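Local coordinates for spindle assembly abnormal protein 6 (PDB 3PYI) that serves as the central scaffold of the centriole, its globular N-terminal domain linking coiled-coil homodimers into the inner ring of the nine-fold cartwheel, at residues G130-N136 with F148-T154. The protein carries 1 engineered substitution. Numbering follows the deposited sequence. Where two conformers were deposited one is given.
Sequences GKPTEIN and FELFSKT
Ile135 (chi1 m, chi2 t) packs beside Leu150 (chi1 t, chi2 p) on one face of the sheet and reaches Phe148 diagonally, its CG1 3.6 Å from Leu150 CD1 and its CG2 3.7 Å from Phe148 CE1, while Thr133 CG2 comes within 3.4 Å of the same Leu150 CD1. These contacts form between extended, antiparallel strands 133-136 and 148-152, whose axes approach to 4.7 Å at 155°. Glu134 faces Phe151 as a hydrogen-bonded pair (Glu134 N to Phe151 O 2.9 Å, Phe151 N to Glu134 O 2.8 Å), and Asn136 faces Glu149 likewise (Asn136 N to Glu149 O 2.9 Å, Glu149 N to Asn136 O 2.8 Å); Ile135 and Leu150 form the non-hydrogen-bonded pair between them. Glu134 and Phe151 set their side chains next to each other on the other face, Glu134 CB 4.1 Å from Phe151 CB. Toward Pro132 the strands part and water takes over: one molecule donates to Pro132 O (2.6 Å) and Glu134 OE1 (2.7 Å) and accepts from Lys153 N (2.8 Å); another joins Lys131 O, Thr133 OG1 and Ser152 OG. Beyond this gap, Gly130 N donates to Lys153 O at 2.9 Å. This is the open end of the beta hairpin 133-139/145-152 in the SAS-6 N-terminal domain. Strand 160-168 flanks 148-152, strand 7-23 meets Ile135 through a backbone bond to Ser17, and Thr133 OG1 bonds Leu100 O at the end of helix 92-100.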
loop_
_atom_site.group_PDB
_atom_site.type_symbol
_atom_site.label_atom_id
_atom_site.label_comp_id
_atom_site.label_asym_id
_atom_site.label_seq_id
_atom_site.Cartn_x
_atom_site.Cartn_y
_atom_site.Cartn_z
ATOM N N GLY A 130 3.052 7.225 -6.752
ATOM C CA GLY A 130 2.776 8.092 -7.885
ATOM C C GLY A 130 3.832 7.999 -8.972
ATOM O O GLY A 130 3.636 8.478 -10.091
ATOM N N LYS A 131 4.958 7.381 -8.637
ATOM C CA LYS A 131 6.049 7.195 -9.583
ATOM C C LYS A 131 5.681 6.093 -10.569
ATOM O O LYS A 131 4.703 5.376 -10.357
ATOM C CB LYS A 131 7.332 6.823 -8.834
ATOM C CG LYS A 131 7.672 7.754 -7.676
ATOM C CD LYS A 131 8.874 7.255 -6.890
ATOM C CE LYS A 131 9.137 8.132 -5.677
ATOM N NZ LYS A 131 10.307 7.656 -4.886
ATOM N N PRO A 132 6.455 5.962 -11.658
ATOM C CA PRO A 132 6.284 4.870 -12.619
ATOM C C PRO A 132 5.890 3.546 -11.959
ATOM O O PRO A 132 6.290 3.247 -10.836
ATOM C CB PRO A 132 7.671 4.753 -13.252
ATOM C CG PRO A 132 8.277 6.137 -13.121
ATOM C CD PRO A 132 7.461 6.932 -12.122
ATOM N N THR A 133 5.095 2.766 -12.679
ATOM C CA THR A 133 4.606 1.475 -12.214
ATOM C C THR A 133 5.702 0.421 -12.309
ATOM O O THR A 133 6.545 0.473 -13.199
ATOM C CB THR A 133 3.407 1.018 -13.074
ATOM O OG1 THR A 133 2.364 1.994 -12.998
ATOM C CG2 THR A 133 2.867 -0.319 -12.601
ATOM N N GLU A 134 5.692 -0.531 -11.387
ATOM C CA GLU A 134 6.680 -1.603 -11.409
ATOM C C GLU A 134 5.947 -2.915 -11.274
ATOM O O GLU A 134 4.933 -3.013 -10.575
ATOM C CB GLU A 134 7.702 -1.473 -10.272
ATOM C CG GLU A 134 8.684 -0.317 -10.395
ATOM C CD GLU A 134 9.519 -0.130 -9.131
ATOM O OE1 GLU A 134 8.958 0.304 -8.102
ATOM O OE2 GLU A 134 10.734 -0.420 -9.164
ATOM N N ILE A 135 6.464 -3.923 -11.953
ATOM C CA ILE A 135 5.884 -5.250 -11.914
ATOM C C ILE A 135 6.867 -6.233 -11.308
ATOM O O ILE A 135 8.033 -6.298 -11.690
ATOM C CB ILE A 135 5.511 -5.717 -13.321
ATOM C CG1 ILE A 135 4.479 -4.763 -13.927
ATOM C CG2 ILE A 135 4.977 -7.150 -13.296
ATOM C CD1 ILE A 135 4.229 -5.008 -15.385
ATOM N N ASN A 136 6.373 -6.981 -10.341
ATOM C CA ASN A 136 7.163 -8.041 -9.742
ATOM C C ASN A 136 6.496 -9.373 -9.984
ATOM O O ASN A 136 5.283 -9.523 -9.865
ATOM C CB ASN A 136 7.367 -7.834 -8.240
ATOM C CG ASN A 136 8.569 -6.970 -7.924
ATOM O OD1 ASN A 136 9.185 -6.383 -8.811
ATOM N ND2 ASN A 136 8.897 -6.874 -6.643
ATOM N N PHE A 148 1.821 -12.456 -9.395
ATOM C CA PHE A 148 1.983 -11.319 -10.284
ATOM C C PHE A 148 1.636 -10.073 -9.478
ATOM O O PHE A 148 0.482 -9.905 -9.075
ATOM C CB PHE A 148 1.010 -11.449 -11.459
ATOM C CG PHE A 148 0.977 -10.249 -12.347
ATOM C CD1 PHE A 148 1.879 -10.115 -13.380
ATOM C CD2 PHE A 148 0.045 -9.249 -12.151
ATOM C CE1 PHE A 148 1.855 -9.009 -14.204
ATOM C CE2 PHE A 148 0.018 -8.140 -12.977
ATOM C CZ PHE A 148 0.934 -8.021 -14.000
ATOM N N GLU A 149 2.619 -9.208 -9.244
ATOM C CA GLU A 149 2.428 -8.051 -8.357
ATOM C C GLU A 149 2.626 -6.718 -9.052
ATOM O O GLU A 149 3.554 -6.546 -9.819
ATOM C CB GLU A 149 3.365 -8.145 -7.162
ATOM C CG GLU A 149 3.288 -9.489 -6.465
ATOM C CD GLU A 149 3.983 -9.501 -5.129
ATOM O OE1 GLU A 149 4.969 -8.753 -4.963
ATOM O OE2 GLU A 149 3.550 -10.277 -4.249
ATOM N N LEU A 150 1.733 -5.774 -8.780
ATOM C CA LEU A 150 1.829 -4.451 -9.372
ATOM C C LEU A 150 2.152 -3.419 -8.273
ATOM O O LEU A 150 1.562 -3.459 -7.203
ATOM C CB LEU A 150 0.495 -4.116 -10.039
ATOM C CG LEU A 150 0.515 -3.079 -11.154
ATOM C CD1 LEU A 150 1.558 -3.455 -12.192
ATOM C CD2 LEU A 150 -0.861 -2.999 -11.790
ATOM N N PHE A 151 3.073 -2.502 -8.556
ATOM C CA PHE A 151 3.535 -1.521 -7.575
ATOM C C PHE A 151 3.455 -0.121 -8.145
ATOM O O PHE A 151 3.694 0.086 -9.332
ATOM C CB PHE A 151 5.001 -1.759 -7.203
ATOM C CG PHE A 151 5.236 -2.981 -6.361
ATOM C CD1 PHE A 151 5.374 -4.228 -6.955
ATOM C CD2 PHE A 151 5.350 -2.882 -4.979
ATOM C CE1 PHE A 151 5.596 -5.364 -6.180
ATOM C CE2 PHE A 151 5.591 -4.005 -4.199
ATOM C CZ PHE A 151 5.709 -5.257 -4.805
ATOM N N SER A 152 3.145 0.844 -7.284
ATOM C CA SER A 152 3.328 2.246 -7.626
ATOM C C SER A 152 4.066 2.939 -6.475
ATOM O O SER A 152 3.475 3.272 -5.455
ATOM C CB SER A 152 1.965 2.896 -7.913
ATOM O OG SER A 152 2.120 4.235 -8.336
ATOM N N LYS A 153 5.363 3.134 -6.648
ATOM C CA LYS A 153 6.260 3.571 -5.573
ATOM C C LYS A 153 5.840 4.892 -4.934
ATOM O O LYS A 153 5.363 5.786 -5.623
ATOM C CB LYS A 153 7.670 3.706 -6.149
ATOM C CG LYS A 153 8.804 3.626 -5.156
ATOM C CD LYS A 153 10.143 3.693 -5.895
ATOM C CE LYS A 153 11.318 3.403 -4.971
ATOM N NZ LYS A 153 11.180 2.083 -4.290
ATOM N N THR A 154 6.006 5.019 -3.619
ATOM C CA THR A 154 5.802 6.318 -2.969
ATOM C C THR A 154 7.165 6.813 -2.503
ATOM O O THR A 154 8.144 6.084 -2.606
ATOM C CB THR A 154 4.866 6.241 -1.756
ATOM O OG1 THR A 154 5.617 5.824 -0.611
ATOM C CG2 THR A 154 3.691 5.275 -2.019
HETATM O O HOH W 1 2.322 3.901 -11.154
HETATM O O HOH W 2 6.832 1.876 -8.645
HETATM O O HOH W 3 11.982 0.607 -7.009
#